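Local coordinates for protein nsp9 (Porcine coronavirus HKU15, PDB 5YM6) that binds nucleic acid as a coronavirus replicase nonstructural protein, with dimerization enhancing the affinity, at the interface of chains A and B. Sequence-based numbering; all coordinates share one arbitrary frame. Chains: chain A/B, nsp9.

The interface of chains A and B. Residues chain A 96-97, 99-100, 103; chain B 6-7, 93, 96-97.
B:Met97 lays its thioether against the GxxxG face of the partner helix, A:Gly96 and A:Gly100, a worked example of how glycines let two helices approach closely. Its SD lies 3.3 Å from A:Gly96 O and also meets the backbone N of A:Gly100, one helical turn on, while the methyl CE rests 3.7 Å from A:Gly100 CA. CG stands beside the backbone N, anti to the carbonyl carbon (chi1 -74°), and further bends at chi2 and chi3 fold the chain along the partner backbone. A:Ile99 crosses this thioether obliquely, bringing its CG2 branch to 4.0 Å from SD. Beside them, B:Leu93 turns CD1 toward A:Gly96 CA, at 3.8 Å, and its other methyl, CD2, covers one face of the B:Arg7 guanidinium within the same chain. Polar pairing sits at the end of the patch, where A:Ser103 OG lies within bonding range of two carbonyls, B:Arg7 O at 2.8 Å, tilted 26° from its plane, and A:Ile99 O at 2.9 Å, from above its plane; the one hydroxyl hydrogen must be shared or alternate between them. B:Leu6 curls round A:Ser103 OG, its CB at 3.2 Å, while CD1 reaches on to A:Ser103 CA. Helices 92-103 of chain A and 92-105 of chain B pair about a two-fold axis, with the segment before strand 8-18 of chain B passing along the chain A helix; each contact recurs with chains exchanged, as where A:Met97 SD meets B:Gly96 O at 3.6 Å.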
# COMPACT_ATOMS: atom_id res chain seq x y z
N GLY A 96 1.40 2.55 2.55
CA GLY A 96 1.32 1.14 2.18
C GLY A 96 1.59 0.92 0.71
O GLY A 96 2.31 -0.01 0.32
N MET A 97 1.00 1.77 -0.12
CA MET A 97 1.20 1.69 -1.58
C MET A 97 2.69 1.75 -1.92
O MET A 97 3.22 0.95 -2.72
CB MET A 97 0.43 2.82 -2.28
CG MET A 97 -1.07 2.70 -2.19
SD MET A 97 -1.70 1.86 -3.65
CE MET A 97 -1.07 2.92 -4.94
N ILE A 99 5.36 1.31 0.12
CA ILE A 99 6.15 0.25 0.72
C ILE A 99 6.08 -0.99 -0.16
O ILE A 99 7.10 -1.62 -0.44
CB ILE A 99 5.69 -0.08 2.15
CG1 ILE A 99 6.10 1.06 3.09
CG2 ILE A 99 6.30 -1.39 2.65
CD1 ILE A 99 5.59 0.92 4.49
N GLY A 100 4.87 -1.31 -0.63
CA GLY A 100 4.68 -2.44 -1.53
C GLY A 100 5.43 -2.30 -2.84
O GLY A 100 6.00 -3.26 -3.36
N SER A 103 9.20 -2.84 -2.22
CA SER A 103 9.42 -4.27 -1.99
C SER A 103 9.28 -5.11 -3.26
O SER A 103 10.04 -6.05 -3.48
CB SER A 103 8.43 -4.79 -0.95
OG SER A 103 8.53 -4.08 0.28
N LEU B 6 10.62 -4.27 4.96
CA LEU B 6 9.86 -4.37 3.72
C LEU B 6 8.74 -5.39 3.91
O LEU B 6 8.89 -6.39 4.61
CB LEU B 6 10.76 -4.74 2.54
CG LEU B 6 11.52 -3.53 1.99
CD1 LEU B 6 12.05 -3.77 0.58
CD2 LEU B 6 10.65 -2.27 2.03
N ARG B 7 7.60 -5.09 3.31
CA ARG B 7 6.47 -6.00 3.38
C ARG B 7 6.23 -6.57 1.99
O ARG B 7 6.48 -5.90 0.99
CB ARG B 7 5.23 -5.28 3.91
CG ARG B 7 5.33 -4.85 5.36
CD ARG B 7 4.27 -3.82 5.67
NE ARG B 7 4.08 -3.59 7.10
CZ ARG B 7 4.85 -2.80 7.85
NH1 ARG B 7 4.59 -2.66 9.14
NH2 ARG B 7 5.88 -2.15 7.32
N LEU B 93 -2.75 0.68 6.24
CA LEU B 93 -1.45 0.40 5.63
C LEU B 93 -1.49 -0.90 4.84
O LEU B 93 -0.90 -1.03 3.77
CB LEU B 93 -0.35 0.31 6.68
CG LEU B 93 1.10 0.26 6.18
CD1 LEU B 93 1.60 1.66 5.91
CD2 LEU B 93 2.01 -0.40 7.21
N GLY B 96 -3.42 -0.50 1.64
CA GLY B 96 -2.56 0.10 0.63
C GLY B 96 -1.65 -0.92 -0.04
O GLY B 96 -1.46 -0.88 -1.25
N MET B 97 -1.07 -1.81 0.75
CA MET B 97 -0.22 -2.87 0.20
C MET B 97 -0.96 -3.70 -0.87
O MET B 97 -0.42 -3.97 -1.95
CB MET B 97 0.26 -3.80 1.32
CG MET B 97 1.33 -3.23 2.23
SD MET B 97 2.91 -3.06 1.41
CE MET B 97 3.33 -4.76 1.03